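Local coordinates for glutathione S-transferase (Rhodospirillum rubrum F11, PDB 4O7H) that catalyses the conjugation of glutathione to electrophilic substrates, at the interface of chains A and B. Numbering follows the deposited sequence. Chains: chain A/B, Glutathione S-transferase.

Contact 1 and contact 2 lie about 23 Å apart, measured between the centres of their C-alpha atoms, on one two-fold symmetric interface. Both set the long helix that starts at residue 85 of one chain against the thioredoxin-like N-terminal domain of the other. Contact 2 uses the start of that helix in chain B, and contact 1 uses a later stretch in chain A. The roles of the chains are thus exchanged between the two, and each contact has a twin. Contact 1 is charged and contact 2 is apolar. Together they fit the dimer typical of glutathione S-transferases.

Contact 1: the interface of chains A and B. Residues chain A 96, 100-101; chain B 47, 63.
The guanidinium of A:Arg100 fits between two carboxylates of chain B, B:Glu47 and B:Asp63. Both acids lie at its edge, in its plane. This is a charged patch of what is probably the dimer interface typical of glutathione S-transferases. It joins a helix of one chain to the N-terminal domain of the other.

B:Glu47 is gripped side-on. NE of A:Arg100 bonds OE2 of B:Glu47 at 2.8 Å, and NH2 of A:Arg100 bonds OE1 at 2.9 Å. Both carboxylate oxygens are met on their syn side. The two flat groups are 10° apart, and both bonds are nearly straight. This pairing is a salt bridge and should fix the rotation of both groups.

B:Asp63 is held end-on. Its OD1 accepts from NH2 of A:Arg100 at 2.9 Å and from NH1 at 3.2 Å, the second bond more bent. Here the planes are 27° apart. NH2 thus serves both acids. The arginine chain bends at chi3 (57°), which turns the guanidinium back towards A:Ala96. The methyl CB of A:Ala96 lies against the carboxylate of B:Asp63, 3.5 Å from its carbon CG.

A leucine in place of A:Arg100 would probably leave B:Glu47 and B:Asp63 without their shared cation.

A:Lys101 runs alongside B:Glu47 in the opposite direction. CD of A:Lys101 lies 3.9 Å from CG of B:Glu47. Its ammonium NZ passes the carboxylate and reaches water 1 at 2.8 Å, which in turn meets the backbone O of B:Glu47.

The chain A residues lie on helix 85-119. The acids sit in loops of chain B: B:Glu47 follows helix 39-44, and B:Asp63 lies between strand 60-62 and helix 64-74.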
loop_
_atom_site.group_PDB
_atom_site.type_symbol
_atom_site.label_atom_id
_atom_site.label_comp_id
_atom_site.label_asym_id
_atom_site.label_seq_id
_atom_site.Cartn_x
_atom_site.Cartn_y
_atom_site.Cartn_z
ATOM N N ALA A 96 -3.397 0.975 -6.278
ATOM C CA ALA A 96 -1.974 0.871 -5.974
ATOM C C ALA A 96 -1.114 1.841 -6.802
ATOM O O ALA A 96 -0.140 2.388 -6.274
ATOM C CB ALA A 96 -1.484 -0.552 -6.204
ATOM N N ARG A 100 0.848 4.025 -4.179
ATOM C CA ARG A 100 2.303 3.773 -4.182
ATOM C C ARG A 100 3.056 4.723 -5.096
ATOM O O ARG A 100 3.907 5.480 -4.617
ATOM C CB ARG A 100 2.629 2.291 -4.577
ATOM C CG ARG A 100 4.110 2.001 -4.770
ATOM C CD ARG A 100 4.456 0.473 -4.844
ATOM N NE ARG A 100 3.689 -0.141 -5.917
ATOM C CZ ARG A 100 2.749 -1.068 -5.771
ATOM N NH1 ARG A 100 2.442 -1.542 -4.570
ATOM N NH2 ARG A 100 2.081 -1.472 -6.820
ATOM N N LYS A 101 2.890 4.573 -6.398
ATOM C CA LYS A 101 3.738 5.256 -7.396
ATOM C C LYS A 101 3.484 6.779 -7.375
ATOM O O LYS A 101 4.415 7.581 -7.241
ATOM C CB LYS A 101 3.581 4.684 -8.795
ATOM C CG LYS A 101 4.574 5.208 -9.779
ATOM C CD LYS A 101 4.333 4.682 -11.180
ATOM C CE LYS A 101 5.090 5.455 -12.243
ATOM N NZ LYS A 101 6.566 5.234 -12.185
ATOM N N GLU B 47 3.419 -0.044 -14.495
ATOM C CA GLU B 47 4.165 0.363 -13.322
ATOM C C GLU B 47 5.593 -0.196 -13.312
ATOM O O GLU B 47 6.463 0.276 -12.570
ATOM C CB GLU B 47 3.388 -0.022 -12.036
ATOM C CG GLU B 47 3.864 0.814 -10.869
ATOM C CD GLU B 47 3.281 0.400 -9.529
ATOM O OE1 GLU B 47 2.318 -0.404 -9.471
ATOM O OE2 GLU B 47 3.832 0.916 -8.538
ATOM N N ASP B 63 -0.008 -6.075 -9.325
ATOM C CA ASP B 63 0.089 -5.513 -7.967
ATOM C C ASP B 63 -0.100 -6.664 -6.974
ATOM O O ASP B 63 -1.066 -7.396 -7.057
ATOM C CB ASP B 63 -0.919 -4.401 -7.607
ATOM C CG ASP B 63 -0.846 -3.986 -6.113
ATOM O OD1 ASP B 63 0.115 -3.348 -5.730
ATOM O OD2 ASP B 63 -1.808 -4.224 -5.337
HETATM O O HOH W 1 7.108 2.610 -11.225
#

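Contact 2: the interface of chains A and B. Residues chain A 59, 61, 66, 70; chain B 85-86, 89.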
loop_
_atom_site.group_PDB
_atom_site.type_symbol
_atom_site.label_atom_id
_atom_site.label_comp_id
_atom_site.label_asym_id
_atom_site.label_seq_id
_atom_site.Cartn_x
_atom_site.Cartn_y
_atom_site.Cartn_z
ATOM N N LEU A 59 -16.389 -1.013 16.820
ATOM C CA LEU A 59 -15.497 -1.749 15.912
ATOM C C LEU A 59 -14.602 -0.715 15.245
ATOM O O LEU A 59 -15.097 0.224 14.671
ATOM C CB LEU A 59 -16.276 -2.565 14.880
ATOM C CG LEU A 59 -15.387 -3.313 13.898
ATOM C CD1 LEU A 59 -14.592 -4.444 14.563
ATOM C CD2 LEU A 59 -16.214 -3.832 12.734
ATOM N N ILE A 61 -11.556 0.101 12.567
ATOM C CA ILE A 61 -10.896 -0.342 11.352
ATOM C C ILE A 61 -9.820 0.675 11.003
ATOM O O ILE A 61 -10.078 1.887 10.900
ATOM C CB ILE A 61 -11.899 -0.471 10.178
ATOM C CG1 ILE A 61 -13.208 -1.193 10.620
ATOM C CG2 ILE A 61 -11.237 -1.101 8.969
ATOM C CD1 ILE A 61 -13.046 -2.615 11.061
ATOM N N ALA A 66 -7.650 -1.219 4.253
ATOM C CA ALA A 66 -8.494 -2.049 5.084
ATOM C C ALA A 66 -9.888 -1.462 5.261
ATOM O O ALA A 66 -10.896 -2.165 5.197
ATOM C CB ALA A 66 -7.879 -2.232 6.453
ATOM N N TYR A 70 -13.310 -3.088 3.870
ATOM C CA TYR A 70 -14.337 -3.294 4.884
ATOM C C TYR A 70 -15.621 -2.622 4.424
ATOM O O TYR A 70 -16.718 -3.223 4.522
ATOM C CB TYR A 70 -13.881 -2.682 6.202
ATOM C CG TYR A 70 -14.974 -2.569 7.234
ATOM C CD1 TYR A 70 -15.295 -3.642 8.063
ATOM C CD2 TYR A 70 -15.676 -1.381 7.383
ATOM C CE1 TYR A 70 -16.313 -3.528 9.043
ATOM C CE2 TYR A 70 -16.695 -1.281 8.353
ATOM C CZ TYR A 70 -17.009 -2.339 9.142
ATOM O OH TYR A 70 -18.046 -2.231 10.102
ATOM N N ALA B 85 -15.895 -9.886 9.074
ATOM C CA ALA B 85 -15.342 -8.604 8.628
ATOM C C ALA B 85 -14.259 -8.103 9.559
ATOM O O ALA B 85 -13.275 -7.521 9.080
ATOM C CB ALA B 85 -16.442 -7.560 8.493
ATOM N N ALA B 86 -14.470 -8.198 10.870
ATOM C CA ALA B 86 -13.519 -7.717 11.860
ATOM C C ALA B 86 -12.173 -8.401 11.731
ATOM O O ALA B 86 -11.152 -7.758 11.885
ATOM C CB ALA B 86 -14.031 -7.894 13.288
ATOM N N ALA B 89 -10.402 -7.294 8.562
ATOM C CA ALA B 89 -9.874 -5.965 8.746
ATOM C C ALA B 89 -8.549 -5.977 9.538
ATOM O O ALA B 89 -7.675 -5.163 9.275
ATOM C CB ALA B 89 -10.923 -5.065 9.442
#
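A:Ile61 and A:Leu59 meet the alanines B:Ala89 and B:Ala86 in an apolar part of the glutathione S-transferase dimer interface. Chain A supplies part of its thioredoxin-like N-terminal domain. Chain B supplies the first turns of helix 85-120.

The aliphatic contacts are made by branch ends. CD1 of A:Ile61 touches the methyl CB of B:Ala89 at 3.6 Å. The other branch of the isoleucine, CG2, comes to the same methyl at 4.0 Å. B:Ala89 therefore meets both branches of one side chain. CG2 stands opposite the backbone N, while CG1 lies beside it (chi1 -45°), and CD1 extends from CG1 towards the helix. A:Leu59 uses its CD1 branch, which meets CB of B:Ala86 at 3.7 Å. In this leucine chi1 of 178° sets CG opposite the backbone N, and chi2 of 68° then turns CD1 to the helix of chain B. The small side chains of B:Ala85, B:Ala86 and B:Ala89 are likely to allow the helix its close approach.

The aromatic contact is longer. The ring of A:Tyr70 brings its CD1 and CE1 side to the methyl of B:Ala85, with CE1 and CB 4.1 Å apart. Within chain A, CG1 of A:Ile61 lies over the centre of this ring, 3.9 Å above its plane. The isoleucine thus backs one face of the tyrosine while its own tip reaches across to B:Ala89. This should limit tilting of the ring.

There is also a methyl-to-backbone contact. CB of A:Ala66 lies 4.1 Å from the carbonyl O of B:Ala89. It is a loose contact and hides little surface.

A:Leu59 sits just ahead of strand 60-62, which carries A:Ile61. A:Ala66 and A:Tyr70 stand one turn apart on helix 64-74.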